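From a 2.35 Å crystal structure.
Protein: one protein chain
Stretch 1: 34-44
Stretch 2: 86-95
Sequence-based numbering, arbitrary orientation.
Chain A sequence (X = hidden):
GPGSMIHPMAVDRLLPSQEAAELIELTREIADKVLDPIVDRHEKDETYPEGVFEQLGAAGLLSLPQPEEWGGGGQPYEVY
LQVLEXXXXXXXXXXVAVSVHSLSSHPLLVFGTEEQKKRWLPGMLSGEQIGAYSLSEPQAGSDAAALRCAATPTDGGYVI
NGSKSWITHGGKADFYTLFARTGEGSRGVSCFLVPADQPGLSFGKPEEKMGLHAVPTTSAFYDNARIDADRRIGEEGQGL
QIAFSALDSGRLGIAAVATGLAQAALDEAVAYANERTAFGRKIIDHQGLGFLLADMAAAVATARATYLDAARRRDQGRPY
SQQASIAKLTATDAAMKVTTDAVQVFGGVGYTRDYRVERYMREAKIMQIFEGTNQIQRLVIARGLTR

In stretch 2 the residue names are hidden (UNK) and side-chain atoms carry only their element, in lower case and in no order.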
# COMPACT_ATOMS: atom_id res chain seq x y z
N VAL A 34 8.82 -15.28 -34.72
CA VAL A 34 8.84 -16.66 -34.25
C VAL A 34 7.99 -16.91 -33.01
O VAL A 34 7.28 -17.89 -32.99
CB VAL A 34 10.30 -17.16 -34.08
CG1 VAL A 34 10.38 -18.42 -33.24
CG2 VAL A 34 10.92 -17.39 -35.45
N LEU A 35 8.05 -16.02 -32.01
CA LEU A 35 7.32 -16.21 -30.74
C LEU A 35 5.87 -15.73 -30.73
O LEU A 35 4.99 -16.48 -30.38
CB LEU A 35 8.08 -15.59 -29.56
CG LEU A 35 9.57 -15.92 -29.44
CD1 LEU A 35 10.23 -15.07 -28.35
CD2 LEU A 35 9.79 -17.42 -29.24
N ASP A 36 5.65 -14.48 -31.15
CA ASP A 36 4.32 -13.83 -31.09
C ASP A 36 3.14 -14.53 -31.80
O ASP A 36 2.03 -14.50 -31.27
CB ASP A 36 4.43 -12.38 -31.57
CG ASP A 36 3.11 -11.61 -31.43
OD1 ASP A 36 2.57 -11.15 -32.45
OD2 ASP A 36 2.59 -11.47 -30.29
N PRO A 37 3.35 -15.15 -32.98
CA PRO A 37 2.20 -15.69 -33.71
C PRO A 37 1.67 -17.03 -33.19
O PRO A 37 0.55 -17.42 -33.56
CB PRO A 37 2.72 -15.89 -35.15
CG PRO A 37 4.07 -15.23 -35.21
CD PRO A 37 4.59 -15.24 -33.78
N ILE A 38 2.46 -17.74 -32.38
CA ILE A 38 2.12 -19.07 -31.84
C ILE A 38 1.90 -19.13 -30.30
O ILE A 38 1.46 -20.16 -29.78
CB ILE A 38 3.21 -20.13 -32.21
CG1 ILE A 38 4.60 -19.68 -31.72
CG2 ILE A 38 3.20 -20.45 -33.72
CD1 ILE A 38 5.71 -20.73 -31.90
N VAL A 39 2.20 -18.04 -29.59
CA VAL A 39 2.20 -18.07 -28.12
C VAL A 39 0.84 -18.37 -27.45
O VAL A 39 0.78 -19.18 -26.50
CB VAL A 39 2.91 -16.83 -27.48
CG1 VAL A 39 2.26 -15.51 -27.90
CG2 VAL A 39 2.96 -16.95 -25.95
N ASP A 40 -0.23 -17.74 -27.94
CA ASP A 40 -1.57 -17.93 -27.37
C ASP A 40 -2.05 -19.38 -27.47
O ASP A 40 -2.67 -19.90 -26.56
CB ASP A 40 -2.59 -16.99 -28.02
CG ASP A 40 -2.35 -15.50 -27.71
OD1 ASP A 40 -1.61 -15.14 -26.75
OD2 ASP A 40 -2.92 -14.65 -28.44
N ARG A 41 -1.72 -20.03 -28.58
CA ARG A 41 -2.19 -21.39 -28.81
C ARG A 41 -1.41 -22.43 -27.99
O ARG A 41 -1.99 -23.39 -27.51
CB ARG A 41 -2.17 -21.72 -30.32
CG ARG A 41 -2.58 -23.14 -30.67
CD ARG A 41 -4.01 -23.47 -30.17
NE ARG A 41 -5.01 -23.37 -31.23
CZ ARG A 41 -5.60 -24.41 -31.82
NH1 ARG A 41 -5.31 -25.66 -31.45
NH2 ARG A 41 -6.49 -24.19 -32.78
N HIS A 42 -0.11 -22.25 -27.85
CA HIS A 42 0.70 -23.16 -27.08
C HIS A 42 0.47 -23.02 -25.57
O HIS A 42 0.57 -24.01 -24.84
CB HIS A 42 2.17 -22.95 -27.37
CG HIS A 42 2.66 -23.67 -28.58
ND1 HIS A 42 2.71 -25.05 -28.65
CD2 HIS A 42 3.13 -23.22 -29.76
CE1 HIS A 42 3.19 -25.41 -29.83
NE2 HIS A 42 3.45 -24.31 -30.53
N GLU A 43 0.19 -21.81 -25.10
CA GLU A 43 -0.09 -21.62 -23.68
C GLU A 43 -1.47 -22.17 -23.35
O GLU A 43 -1.68 -22.74 -22.28
CB GLU A 43 0.05 -20.15 -23.24
CG GLU A 43 1.50 -19.69 -22.99
CD GLU A 43 2.19 -20.40 -21.83
OE1 GLU A 43 1.51 -20.78 -20.83
OE2 GLU A 43 3.43 -20.61 -21.91
N LYS A 44 -2.41 -22.00 -24.27
CA LYS A 44 -3.77 -22.51 -24.10
C LYS A 44 -3.82 -24.05 -24.12
O LYS A 44 -4.54 -24.65 -23.33
CB LYS A 44 -4.72 -21.93 -25.15
CG LYS A 44 -6.14 -22.52 -25.09
CD LYS A 44 -6.91 -22.30 -26.40
CE LYS A 44 -8.37 -22.82 -26.31
NZ LYS A 44 -8.51 -24.32 -26.35
N UNK A 86 12.96 -7.79 -23.83
CA UNK A 86 12.24 -7.73 -25.11
C UNK A 86 11.60 -9.08 -25.42
O UNK A 86 10.43 -9.15 -25.79
o UNK A 86 11.38 -5.20 -26.94
c UNK A 86 13.61 -5.80 -26.24
o UNK A 86 12.71 -3.57 -26.31
c UNK A 86 13.16 -7.28 -26.26
c UNK A 86 12.49 -4.79 -26.52
N UNK A 87 12.36 -10.17 -25.25
CA UNK A 87 11.78 -11.52 -25.32
C UNK A 87 10.56 -11.73 -24.39
O UNK A 87 9.49 -12.13 -24.88
c UNK A 87 12.20 -14.03 -25.06
c UNK A 87 13.92 -12.54 -26.15
c UNK A 87 15.23 -13.25 -25.76
c UNK A 87 12.84 -12.62 -25.08
N UNK A 88 10.70 -11.43 -23.09
CA UNK A 88 9.66 -11.68 -22.10
C UNK A 88 8.35 -10.92 -22.38
O UNK A 88 7.29 -11.33 -21.89
c UNK A 88 10.17 -11.32 -20.69
N UNK A 89 8.45 -9.82 -23.12
CA UNK A 89 7.27 -9.09 -23.58
C UNK A 89 6.45 -9.84 -24.64
O UNK A 89 5.27 -9.49 -24.84
c UNK A 89 7.66 -7.68 -24.07
N UNK A 90 7.03 -10.85 -25.30
CA UNK A 90 6.28 -11.71 -26.21
C UNK A 90 5.88 -13.04 -25.55
O UNK A 90 4.72 -13.49 -25.67
n UNK A 90 8.08 -8.73 -29.18
c UNK A 90 7.06 -12.01 -27.52
c UNK A 90 8.80 -7.63 -29.05
n UNK A 90 9.34 -7.29 -27.88
n UNK A 90 9.00 -6.86 -30.12
c UNK A 90 7.10 -10.90 -28.61
c UNK A 90 7.79 -9.66 -28.10
N UNK A 91 6.82 -13.69 -24.85
CA UNK A 91 6.55 -15.03 -24.28
C UNK A 91 7.29 -15.26 -22.98
O UNK A 91 8.46 -15.67 -23.02
n UNK A 91 5.20 -19.23 -24.15
c UNK A 91 5.72 -17.97 -23.92
c UNK A 91 6.97 -16.13 -25.27
c UNK A 91 5.50 -20.85 -27.46
c UNK A 91 6.14 -18.52 -26.07
c UNK A 91 6.19 -19.80 -28.10
c UNK A 91 6.51 -18.63 -27.42
c UNK A 91 6.29 -17.48 -25.08
c UNK A 91 5.45 -19.59 -25.45
c UNK A 91 5.12 -20.76 -26.14
N UNK A 92 6.60 -15.04 -21.84
CA UNK A 92 7.27 -15.09 -20.52
C UNK A 92 7.90 -16.44 -20.22
O UNK A 92 9.04 -16.51 -19.73
c UNK A 92 6.30 -14.68 -19.36
N UNK A 93 7.17 -17.52 -20.48
CA UNK A 93 7.68 -18.87 -20.24
C UNK A 93 8.99 -19.18 -20.98
O UNK A 93 9.87 -19.79 -20.42
o UNK A 93 7.15 -21.20 -20.35
c UNK A 93 6.61 -19.91 -20.55
N UNK A 94 9.13 -18.70 -22.21
CA UNK A 94 10.34 -18.89 -22.99
C UNK A 94 11.54 -18.11 -22.42
O UNK A 94 12.69 -18.60 -22.40
c UNK A 94 10.09 -18.52 -24.49
c UNK A 94 11.40 -18.33 -25.26
c UNK A 94 9.21 -19.62 -25.15
N UNK A 95 11.28 -16.89 -21.95
CA UNK A 95 12.36 -16.06 -21.46
C UNK A 95 12.88 -16.57 -20.11
O UNK A 95 14.09 -16.53 -19.85
c UNK A 95 11.90 -14.63 -21.36
O HOH W 1 4.16 -17.73 -20.93

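Position 86 carries three carbons, the third bearing two oxygens, and touches nothing on stretch 1. A carboxylate at the end of two methylene carbons makes it Glu 86. Position 87 has four carbons, forked at the first, with one arm two carbons long. This is Ile 87, whose short arm, CG2, lies 4.0 Å from CD1 of Leu 35. Positions 88 and 89 each show a single side-chain carbon and make no contact with the other stretch; they are Ala 88 and Ala 89.

At position 90 three carbons lead to a nitrogen and then to a carbon carrying two more nitrogens, a guanidinium group, so the residue is Arg 90. Its CB points toward stretch 1 and packs 4.2 Å from CB of Leu 35, while CG sits 4.3 Å from CB of Asp 36. The end of the chain leads away: NH2 forms a salt bridge with OE1 of Glu 86 at 3.1 Å and also donates to the backbone O of Glu 86 at 3.0 Å. Stretch 1 therefore meets the aliphatic base of this side chain, and the charge is answered within stretch 2.

Position 91 has one carbon followed by fused five- and six-membered rings holding eight carbons and one nitrogen. Only an indole fits, and the residue is Trp 91, at the N-cap position of the following helix. CG2 of Val 39 stands 3.4 Å from the centroid of its five-membered ring, almost on the ring normal, in a CH-pi contact. At the ring edge, CD1 of Ile 38 approaches CZ3 at 3.9 Å, and NE1 donates a nearly straight hydrogen bond to OE2 of Glu 43 at 3.2 Å.

Position 92, with one carbon and no contact, is Ala 92. Position 93 has one carbon and then one oxygen: Ser 93, whose CB lies 3.5 Å from OE2 of Glu 43. Position 94 has three carbons, the first carrying the other two, which gives Val 94; its CG1 is 4.4 Å from CD2 of Leu 35. Position 95, a single carbon out of contact, is Ala 95.

The contact centres on Trp 91, which gives up the largest area on either stretch. Leu 35 reaches Ile 87, Trp 91 and Val 94, joining the apolar packing around the indole. Glu 43 supplies the polar anchor: besides accepting from the indole, its OE2 receives a weak hydrogen bond from a water at 3.1 Å, and that water's oxygen accepts from N of Ser 93, also at 3.1 Å.

Stretch 2 86-95: EIAARWASVA
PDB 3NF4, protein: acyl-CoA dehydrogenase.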